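Local coordinates for protein cytochrome P450 268A2 Cyp268A2 (Mycobacterium marinum, PDB 6BLD) that is a cytochrome P450 that binds haem and, in this crystal, (3E,5E)-6,10-dimethylundeca-3,5,9-trien-2-one, at residues A[76-88]-A[98-110]. Numbering follows the deposited sequence.
Sequences TNEVFLSGNGVLF and ASQSFLAMDPPRH. With HEM (protoporphyrin IX containing Fe), chain B; DXJ ((3E,5E)-6,10-dimethylundeca-3,5,9-trien-2-one), chain C.
With chi1 at -65°, the carboxylate of Asp-106 stands beside its own backbone N and faces the type I beta turn Ser-82 to Gly-85, accepting hydrogen bonds from its first two backbone N-H groups. In this cytochrome P450 fold the turn follows edge strand 80-81, while segment 98-110 is mostly loop, passing the haem and running into the start of helix 109-117. The two oxygens are used differently: Ser-82 N meets Asp-106 OD1 at 2.8 Å on the syn side, nearly straight at 167°, whereas Gly-83 N reaches Asp-106 OD2 at 2.8 Å from well above the carboxylate plane. One acidic group thereby ties strand end and turn to the loop, illustrating how a carboxylate can organise consecutive peptide N-H groups. Beyond it, Gly-83 CA directs a CH···O contact at Ala-104 O, and one water bridges Ser-82 OG to Leu-103 O.

Val-86 splits its methyls: CG1 lies 3.6 Å from Leu-103 O and also near Ala-104, while CG2 packs 3.8 Å from Leu-103 CD2. Leu-103 carries that same CD2 to the ligand DXJ and CD1 to a haem propionate. His-110 NE2 donates to the other oxygen of this propionate. Gln-100, bent at chi2 (-57°), lines the DXJ pocket, its NE2 bonded to Ser-99 OG and its OE1 accepting a 2.6 Å hydrogen bond from a water O that in turn accepts from Val-86 N.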
ATOM      1  N   THR A  76      11.591  -9.632  12.731  1.00 18.82           N
ATOM      2  CA  THR A  76      12.629  -9.312  13.712  1.00 19.45           C
ATOM      3  C   THR A  76      12.702  -7.798  13.931  1.00 19.75           C
ATOM      4  O   THR A  76      13.722  -7.147  13.708  1.00 20.06           O
ATOM      5  CB  THR A  76      13.972  -9.881  13.266  1.00 19.79           C
ATOM      6  OG1 THR A  76      13.767 -11.157  12.643  1.00 20.02           O
ATOM      7  CG2 THR A  76      14.906 -10.051  14.454  1.00 20.34           C
ATOM      8  N   ASN A  77      11.573  -7.242  14.380  1.00 19.76           N
ATOM      9  CA  ASN A  77      11.472  -5.801  14.586  1.00 20.20           C
ATOM     10  C   ASN A  77      12.354  -5.308  15.726  1.00 21.62           C
ATOM     11  O   ASN A  77      12.659  -4.112  15.781  1.00 21.88           O
ATOM     12  CB  ASN A  77      10.018  -5.403  14.846  1.00 19.52           C
ATOM     13  CG  ASN A  77       9.460  -6.026  16.111  1.00 20.50           C
ATOM     14  OD1 ASN A  77       9.098  -7.201  16.129  1.00 20.98           O
ATOM     15  ND2 ASN A  77       9.386  -5.236  17.176  1.00 21.21           N
ATOM     16  N   GLU A  78      12.765  -6.193  16.637  1.00 22.70           N
ATOM     17  CA  GLU A  78      13.693  -5.794  17.689  1.00 23.30           C
ATOM     18  C   GLU A  78      15.070  -5.456  17.135  1.00 21.62           C
ATOM     19  O   GLU A  78      15.836  -4.746  17.796  1.00 21.68           O
ATOM     20  CB  GLU A  78      13.804  -6.897  18.742  1.00 25.80           C
ATOM     21  CG  GLU A  78      14.559  -8.132  18.275  1.00 27.93           C
ATOM     22  CD  GLU A  78      13.637  -9.287  17.934  1.00 29.47           C
ATOM     23  OE1 GLU A  78      13.965 -10.436  18.303  1.00 30.97           O
ATOM     24  OE2 GLU A  78      12.588  -9.049  17.299  1.00 29.57           O
ATOM     25  N   VAL A  79      15.398  -5.946  15.945  1.00 20.42           N
ATOM     26  CA  VAL A  79      16.639  -5.605  15.262  1.00 20.15           C
ATOM     27  C   VAL A  79      16.405  -4.560  14.179  1.00 19.33           C
ATOM     28  O   VAL A  79      17.122  -3.562  14.101  1.00 19.94           O
ATOM     29  CB  VAL A  79      17.292  -6.879  14.679  1.00 20.62           C
ATOM     30  CG1 VAL A  79      18.353  -6.515  13.650  1.00 20.67           C
ATOM     31  CG2 VAL A  79      17.884  -7.733  15.791  1.00 21.66           C
ATOM     32  N   PHE A  80      15.393  -4.768  13.339  1.00 18.41           N
ATOM     33  CA  PHE A  80      15.090  -3.874  12.224  1.00 17.12           C
ATOM     34  C   PHE A  80      13.947  -2.954  12.645  1.00 16.55           C
ATOM     35  O   PHE A  80      12.776  -3.345  12.622  1.00 16.53           O
ATOM     36  CB  PHE A  80      14.750  -4.678  10.974  1.00 16.09           C
ATOM     37  CG  PHE A  80      15.843  -5.620  10.554  1.00 16.27           C
ATOM     38  CD1 PHE A  80      16.941  -5.156   9.848  1.00 16.42           C
ATOM     39  CD2 PHE A  80      15.781  -6.963  10.882  1.00 16.36           C
ATOM     40  CE1 PHE A  80      17.952  -6.019   9.466  1.00 16.56           C
ATOM     41  CE2 PHE A  80      16.788  -7.831  10.503  1.00 16.66           C
ATOM     42  CZ  PHE A  80      17.875  -7.358   9.795  1.00 16.71           C
ATOM     43  N   LEU A  81      14.295  -1.727  13.016  1.00 16.03           N
ATOM     44  CA  LEU A  81      13.352  -0.788  13.602  1.00 15.88           C
ATOM     45  C   LEU A  81      12.585  -0.021  12.532  1.00 15.50           C
ATOM     46  O   LEU A  81      13.069   0.192  11.418  1.00 15.62           O
ATOM     47  CB  LEU A  81      14.075   0.208  14.508  1.00 16.27           C
ATOM     48  CG  LEU A  81      15.100  -0.354  15.491  1.00 16.94           C
ATOM     49  CD1 LEU A  81      15.813   0.789  16.194  1.00 17.32           C
ATOM     50  CD2 LEU A  81      14.424  -1.270  16.494  1.00 17.62           C
ATOM     51  N   SER A  82      11.376   0.402  12.896  1.00 15.32           N
ATOM     52  CA  SER A  82      10.568   1.287  12.071  1.00 14.96           C
ATOM     53  C   SER A  82      10.573   2.726  12.569  1.00 15.25           C
ATOM     54  O   SER A  82      10.147   3.622  11.833  1.00 15.23           O
ATOM     55  CB  SER A  82       9.119   0.780  12.009  1.00 14.54           C
ATOM     56  OG  SER A  82       9.026  -0.429  11.275  1.00 14.75           O
ATOM     57  N   GLY A  83      11.053   2.968  13.789  1.00 15.98           N
ATOM     58  CA  GLY A  83      11.010   4.281  14.404  1.00 16.78           C
ATOM     59  C   GLY A  83      11.966   5.305  13.833  1.00 17.36           C
ATOM     60  O   GLY A  83      11.940   6.459  14.271  1.00 17.91           O
ATOM     61  N   ASN A  84      12.811   4.924  12.876  1.00 17.62           N
ATOM     62  CA  ASN A  84      13.709   5.856  12.206  1.00 18.70           C
ATOM     63  C   ASN A  84      13.314   6.067  10.747  1.00 17.91           C
ATOM     64  O   ASN A  84      14.154   6.414   9.914  1.00 18.07           O
ATOM     65  CB  ASN A  84      15.155   5.374  12.304  1.00 19.83           C
ATOM     66  CG  ASN A  84      15.599   5.142  13.734  1.00 21.81           C
ATOM     67  OD1 ASN A  84      15.895   4.015  14.129  1.00 22.86           O
ATOM     68  ND2 ASN A  84      15.647   6.212  14.521  1.00 22.46           N
ATOM     69  N   GLY A  85      12.047   5.860  10.430  1.00 17.89           N
ATOM     70  CA  GLY A  85      11.563   5.993   9.071  1.00 17.70           C
ATOM     71  C   GLY A  85      11.380   4.646   8.397  1.00 12.88           C
ATOM     72  O   GLY A  85      12.131   3.691   8.633  1.00 13.00           O
ATOM     73  N   VAL A  86      10.360   4.562   7.540  1.00 12.61           N
ATOM     74  CA  VAL A  86      10.030   3.327   6.840  1.00 13.35           C
ATOM     75  C   VAL A  86       9.975   3.496   5.330  1.00 13.09           C
ATOM     76  O   VAL A  86       9.792   2.508   4.618  1.00 12.18           O
ATOM     77  CB  VAL A  86       8.702   2.729   7.353  1.00 13.52           C
ATOM     78  CG1 VAL A  86       8.814   2.374   8.824  1.00 12.70           C
ATOM     79  CG2 VAL A  86       7.551   3.697   7.112  1.00 12.35           C
ATOM     80  N   LEU A  87      10.137   4.711   4.813  1.00 12.85           N
ATOM     81  CA  LEU A  87      10.042   4.949   3.379  1.00 12.91           C
ATOM     82  C   LEU A  87      11.386   4.713   2.700  1.00 13.48           C
ATOM     83  O   LEU A  87      12.445   5.008   3.261  1.00 14.20           O
ATOM     84  CB  LEU A  87       9.550   6.371   3.103  1.00 13.04           C
ATOM     85  CG  LEU A  87       8.073   6.627   3.424  1.00 13.22           C
ATOM     86  CD1 LEU A  87       7.590   7.921   2.784  1.00 13.02           C
ATOM     87  CD2 LEU A  87       7.205   5.454   2.989  1.00 13.46           C
ATOM     88  N   PHE A  88      11.326   4.170   1.481  1.00 13.69           N
ATOM     89  CA  PHE A  88      12.529   3.892   0.700  1.00 14.57           C
ATOM     90  C   PHE A  88      13.268   5.181   0.361  1.00 15.22           C
ATOM     91  O   PHE A  88      14.457   5.337   0.670  1.00 15.55           O
ATOM     92  CB  PHE A  88      12.136   3.129  -0.570  1.00 14.94           C
ATOM     93  CG  PHE A  88      13.296   2.738  -1.450  1.00 15.83           C
ATOM     94  CD1 PHE A  88      14.566   2.553  -0.927  1.00 16.36           C
ATOM     95  CD2 PHE A  88      13.104   2.536  -2.809  1.00 16.15           C
ATOM     96  CE1 PHE A  88      15.621   2.192  -1.743  1.00 16.74           C
ATOM     97  CE2 PHE A  88      14.154   2.170  -3.629  1.00 16.58           C
ATOM     98  CZ  PHE A  88      15.415   1.998  -3.095  1.00 16.89           C
ATOM     99  N   ALA A  98       3.950  14.358   9.578  1.00 14.95           N
ATOM    100  CA  ALA A  98       2.540  14.669   9.391  1.00 16.18           C
ATOM    101  C   ALA A  98       1.771  13.557   8.688  1.00 15.64           C
ATOM    102  O   ALA A  98       0.593  13.745   8.366  1.00 16.17           O
ATOM    103  CB  ALA A  98       2.392  15.978   8.610  1.00 16.21           C
ATOM    104  N   SER A  99       2.398  12.398   8.457  1.00 14.36           N
ATOM    105  CA  SER A  99       1.761  11.344   7.672  1.00 15.05           C
ATOM    106  C   SER A  99       2.019   9.924   8.163  1.00 14.80           C
ATOM    107  O   SER A  99       1.178   9.054   7.914  1.00 14.26           O
ATOM    108  CB  SER A  99       2.210  11.439   6.206  1.00 15.23           C
ATOM    109  OG  SER A  99       3.605  11.225   6.090  1.00 15.06           O
ATOM    110  N   GLN A 100       3.131   9.645   8.848  1.00 14.36           N
ATOM    111  CA  GLN A 100       3.518   8.259   9.096  1.00 13.71           C
ATOM    112  C   GLN A 100       2.742   7.638  10.253  1.00 14.15           C
ATOM    113  O   GLN A 100       2.338   6.472  10.170  1.00 14.30           O
ATOM    114  CB  GLN A 100       5.023   8.175   9.356  1.00 13.67           C
ATOM    115  CG  GLN A 100       5.887   8.620   8.181  1.00 13.82           C
ATOM    116  CD  GLN A 100       5.613   7.831   6.913  1.00 14.21           C
ATOM    117  OE1 GLN A 100       6.136   6.732   6.725  1.00 14.49           O
ATOM    118  NE2 GLN A 100       4.789   8.391   6.033  1.00 14.40           N
ATOM    119  N   SER A 101       2.538   8.386  11.331  1.00 14.44           N
ATOM    120  CA  SER A 101       1.809   7.921  12.529  1.00 14.68           C
ATOM    121  C   SER A 101       2.534   6.681  13.066  1.00 14.97           C
ATOM    122  O   SER A 101       3.773   6.635  13.050  1.00 15.46           O
ATOM    123  CB  SER A 101       0.347   7.717  12.195  1.00 14.90           C
ATOM    124  OG  SER A 101      -0.385   7.311  13.337  1.00 15.32           O
ATOM    125  N   PHE A 102       1.814   5.663  13.540  1.00 15.09           N
ATOM    126  CA  PHE A 102       2.471   4.509  14.143  1.00 15.54           C
ATOM    127  C   PHE A 102       3.065   3.552  13.117  1.00 14.96           C
ATOM    128  O   PHE A 102       3.678   2.555  13.514  1.00 14.30           O
ATOM    129  CB  PHE A 102       1.504   3.754  15.066  1.00 16.13           C
ATOM    130  CG  PHE A 102       0.271   3.229  14.380  1.00 16.57           C
ATOM    131  CD1 PHE A 102       0.307   2.044  13.660  1.00 16.11           C
ATOM    132  CD2 PHE A 102      -0.932   3.906  14.482  1.00 17.30           C
ATOM    133  CE1 PHE A 102      -0.825   1.558  13.038  1.00 16.39           C
ATOM    134  CE2 PHE A 102      -2.070   3.422  13.865  1.00 17.59           C
ATOM    135  CZ  PHE A 102      -2.017   2.248  13.140  1.00 17.17           C
ATOM    136  N   LEU A 103       2.902   3.818  11.819  1.00 14.67           N
ATOM    137  CA  LEU A 103       3.596   3.010  10.820  1.00 14.09           C
ATOM    138  C   LEU A 103       5.107   3.123  10.988  1.00 13.94           C
ATOM    139  O   LEU A 103       5.828   2.122  10.897  1.00 13.64           O
ATOM    140  CB  LEU A 103       3.175   3.431   9.413  1.00 13.49           C
ATOM    141  CG  LEU A 103       3.925   2.763   8.257  1.00 12.86           C
ATOM    142  CD1 LEU A 103       3.454   1.328   8.071  1.00 12.72           C
ATOM    143  CD2 LEU A 103       3.750   3.556   6.972  1.00 12.49           C
ATOM    144  N   ALA A 104       5.599   4.328  11.246  1.00 13.85           N
ATOM    145  CA  ALA A 104       7.022   4.570  11.493  1.00 14.77           C
ATOM    146  C   ALA A 104       7.307   4.678  12.985  1.00 15.74           C
ATOM    147  O   ALA A 104       7.964   5.609  13.450  1.00 16.11           O
ATOM    148  CB  ALA A 104       7.479   5.822  10.755  1.00 14.49           C
ATOM    149  N   MET A 105       6.800   3.715  13.754  1.00 16.37           N
ATOM    150  CA  MET A 105       6.966   3.705  15.197  1.00 17.60           C
ATOM    151  C   MET A 105       7.270   2.290  15.662  1.00 17.05           C
ATOM    152  O   MET A 105       6.815   1.310  15.065  1.00 16.78           O
ATOM    153  CB  MET A 105       5.714   4.222  15.920  1.00 19.50           C
ATOM    154  CG  MET A 105       5.517   5.727  15.843  1.00 21.11           C
ATOM    155  SD  MET A 105       4.152   6.273  16.888  1.00 23.44           S
ATOM    156  CE  MET A 105       3.904   7.940  16.280  1.00 23.40           C
ATOM    157  N   ASP A 106       8.041   2.195  16.733  1.00 17.27           N
ATOM    158  CA  ASP A 106       8.358   0.932  17.372  1.00 17.61           C
ATOM    159  C   ASP A 106       7.593   0.798  18.681  1.00 18.26           C
ATOM    160  O   ASP A 106       7.073   1.787  19.209  1.00 18.15           O
ATOM    161  CB  ASP A 106       9.867   0.831  17.643  1.00 18.12           C
ATOM    162  CG  ASP A 106      10.687   0.787  16.369  1.00 18.21           C
ATOM    163  OD1 ASP A 106      10.414  -0.083  15.513  1.00 18.41           O
ATOM    164  OD2 ASP A 106      11.602   1.622  16.222  1.00 18.43           O
ATOM    165  N   PRO A 107       7.475  -0.414  19.219  1.00 18.99           N
ATOM    166  CA  PRO A 107       6.942  -0.555  20.569  1.00 20.17           C
ATOM    167  C   PRO A 107       7.795   0.215  21.555  1.00 21.03           C
ATOM    168  O   PRO A 107       9.011   0.390  21.345  1.00 20.56           O
ATOM    169  CB  PRO A 107       7.012  -2.068  20.821  1.00 20.46           C
ATOM    170  CG  PRO A 107       6.961  -2.674  19.464  1.00 19.41           C
ATOM    171  CD  PRO A 107       7.696  -1.720  18.571  1.00 18.64           C
ATOM    172  N   PRO A 108       7.203   0.695  22.659  1.00 22.53           N
ATOM    173  CA  PRO A 108       5.810   0.478  23.064  1.00 23.02           C
ATOM    174  C   PRO A 108       4.795   1.452  22.457  1.00 22.79           C
ATOM    175  O   PRO A 108       3.599   1.169  22.510  1.00 22.64           O
ATOM    176  CB  PRO A 108       5.872   0.658  24.579  1.00 24.55           C
ATOM    177  CG  PRO A 108       6.938   1.682  24.773  1.00 24.72           C
ATOM    178  CD  PRO A 108       7.955   1.455  23.675  1.00 23.72           C
ATOM    179  N   ARG A 109       5.257   2.572  21.894  1.00 22.78           N
ATOM    180  CA  ARG A 109       4.320   3.581  21.403  1.00 23.10           C
ATOM    181  C   ARG A 109       3.481   3.049  20.246  1.00 21.47           C
ATOM    182  O   ARG A 109       2.292   3.373  20.134  1.00 21.75           O
ATOM    183  CB  ARG A 109       5.068   4.848  20.988  1.00 24.51           C
ATOM    184  CG  ARG A 109       4.152   5.970  20.515  1.00 26.47           C
ATOM    185  CD  ARG A 109       4.649   7.336  20.959  1.00 28.71           C
ATOM    186  NE  ARG A 109       3.670   8.383  20.681  1.00 30.50           N
ATOM    187  CZ  ARG A 109       2.789   8.841  21.566  1.00 32.38           C
ATOM    188  NH1 ARG A 109       2.763   8.346  22.797  1.00 33.60           N
ATOM    189  NH2 ARG A 109       1.933   9.795  21.222  1.00 32.63           N
ATOM    190  N   HIS A 110       4.077   2.229  19.377  1.00 20.09           N
ATOM    191  CA  HIS A 110       3.300   1.618  18.301  1.00 19.23           C
ATOM    192  C   HIS A 110       2.194   0.733  18.859  1.00 19.43           C
ATOM    193  O   HIS A 110       1.078   0.710  18.327  1.00 19.04           O
ATOM    194  CB  HIS A 110       4.208   0.811  17.376  1.00 18.69           C
ATOM    195  CG  HIS A 110       3.462  -0.098  16.448  1.00 18.49           C
ATOM    196  ND1 HIS A 110       3.161  -1.405  16.768  1.00 18.99           N
ATOM    197  CD2 HIS A 110       2.942   0.117  15.216  1.00 18.12           C
ATOM    198  CE1 HIS A 110       2.491  -1.956  15.771  1.00 18.75           C
ATOM    199  NE2 HIS A 110       2.347  -1.055  14.817  1.00 18.05           N
TER
HETATM  200  CHA HEM B 501       0.309  -1.540   6.966  1.00 15.32           C
HETATM  201  CHB HEM B 501      -4.192   0.272   6.807  1.00 17.85           C
HETATM  202  CHC HEM B 501      -5.025  -2.157   2.684  1.00 18.15           C
HETATM  203  CHD HEM B 501      -0.281  -3.210   2.455  1.00 16.18           C
HETATM  204  C1A HEM B 501      -0.836  -0.844   7.293  1.00 15.96           C
HETATM  205  C2A HEM B 501      -1.029  -0.006   8.460  1.00 15.91           C
HETATM  206  C3A HEM B 501      -2.267   0.490   8.417  1.00 16.82           C
HETATM  207  C4A HEM B 501      -2.909  -0.009   7.218  1.00 17.04           C
HETATM  208  CMA HEM B 501      -2.905   1.433   9.461  1.00 16.78           C
HETATM  209  CAA HEM B 501       0.015   0.254   9.566  1.00 15.36           C
HETATM  210  CBA HEM B 501      -0.023  -0.908  10.553  1.00 14.90           C
HETATM  211  CGA HEM B 501       1.106  -0.786  11.542  1.00 14.65           C
HETATM  212  O1A HEM B 501       1.034  -1.436  12.618  1.00 14.60           O
HETATM  213  O2A HEM B 501       2.075  -0.034  11.261  1.00 14.41           O
HETATM  214  C1B HEM B 501      -4.833  -0.276   5.717  1.00 18.06           C
HETATM  215  C2B HEM B 501      -6.239  -0.146   5.413  1.00 18.76           C
HETATM  216  C3B HEM B 501      -6.493  -0.810   4.287  1.00 19.08           C
HETATM  217  C4B HEM B 501      -5.241  -1.392   3.816  1.00 18.16           C
HETATM  218  CMB HEM B 501      -7.285   0.622   6.251  1.00 18.98           C
HETATM  219  CAB HEM B 501      -7.907  -0.881   3.665  1.00 20.16           C
HETATM  220  CBB HEM B 501      -8.197  -1.633   2.604  1.00 20.97           C
HETATM  221  C1C HEM B 501      -3.810  -2.663   2.261  1.00 17.57           C
HETATM  222  C2C HEM B 501      -3.580  -3.481   1.084  1.00 17.80           C
HETATM  223  C3C HEM B 501      -2.263  -3.760   1.026  1.00 17.49           C
HETATM  224  C4C HEM B 501      -1.627  -3.142   2.166  1.00 16.79           C
HETATM  225  CMC HEM B 501      -4.700  -3.901   0.102  1.00 17.95           C
HETATM  226  CAC HEM B 501      -1.461  -4.596   0.001  1.00 17.88           C
HETATM  227  CBC HEM B 501      -2.024  -5.377  -0.924  1.00 19.27           C
HETATM  228  C1D HEM B 501       0.300  -2.872   3.657  1.00 15.61           C
HETATM  229  C2D HEM B 501       1.685  -3.073   4.027  1.00 14.45           C
HETATM  230  C3D HEM B 501       1.854  -2.611   5.271  1.00 14.23           C
HETATM  231  C4D HEM B 501       0.576  -2.103   5.737  1.00 15.10           C
HETATM  232  CMD HEM B 501       2.765  -3.708   3.124  1.00 13.82           C
HETATM  233  CAD HEM B 501       3.172  -2.623   6.079  1.00 13.19           C
HETATM  234  CBD HEM B 501       3.400  -4.024   6.640  1.00 13.27           C
HETATM  235  CGD HEM B 501       4.706  -4.096   7.390  1.00 14.07           C
HETATM  236  O1D HEM B 501       5.060  -5.206   7.867  1.00 15.33           O
HETATM  237  O2D HEM B 501       5.394  -3.051   7.511  1.00 12.84           O
HETATM  238  NA  HEM B 501      -2.006  -0.822   6.556  1.00 17.15           N
HETATM  239  NB  HEM B 501      -4.254  -1.041   4.722  1.00 18.41           N
HETATM  240  NC  HEM B 501      -2.595  -2.480   2.896  1.00 17.67           N
HETATM  241  ND  HEM B 501      -0.345  -2.280   4.723  1.00 16.35           N
HETATM  242 FE   HEM B 501      -2.350  -1.865   4.827  1.00 17.15          FE
HETATM  243  C10 DXJ C 502       2.866   9.115   3.051  1.00 13.73           C
HETATM  244  C13 DXJ C 502       4.612  11.955   1.166  1.00 14.75           C
HETATM  245  C01 DXJ C 502       0.815   0.823   3.699  1.00 13.92           C
HETATM  246  C02 DXJ C 502       0.857   2.271   3.218  1.00 13.73           C
HETATM  247  C03 DXJ C 502       1.045   3.242   4.088  1.00 13.46           C
HETATM  248  C04 DXJ C 502       0.684   2.585   1.732  1.00 14.43           C
HETATM  249  C05 DXJ C 502       1.093   4.700   3.633  1.00 13.21           C
HETATM  250  C06 DXJ C 502       2.286   5.450   4.222  1.00 13.17           C
HETATM  251  C07 DXJ C 502       2.177   6.966   4.062  1.00 13.74           C
HETATM  252  C08 DXJ C 502       2.964   7.599   3.216  1.00 13.44           C
HETATM  253  C09 DXJ C 502       1.159   7.745   4.892  1.00 13.91           C
HETATM  254  C11 DXJ C 502       3.812   9.758   2.398  1.00 13.75           C
HETATM  255  C12 DXJ C 502       3.742  11.273   2.219  1.00 14.62           C
HETATM  256  O14 DXJ C 502       3.013  11.918   2.896  1.00 15.04           O
HETATM  257  O   HOH W   1      11.151  -2.549  17.009  1.00 17.36           O
HETATM  258  O   HOH W   2       6.716  -0.266   9.908  1.00 13.04           O
HETATM  259  O   HOH W   3       9.969   7.673  12.485  1.00 38.10           O
HETATM  260  O   HOH W   4       8.648   6.832   7.426  1.00 12.66           O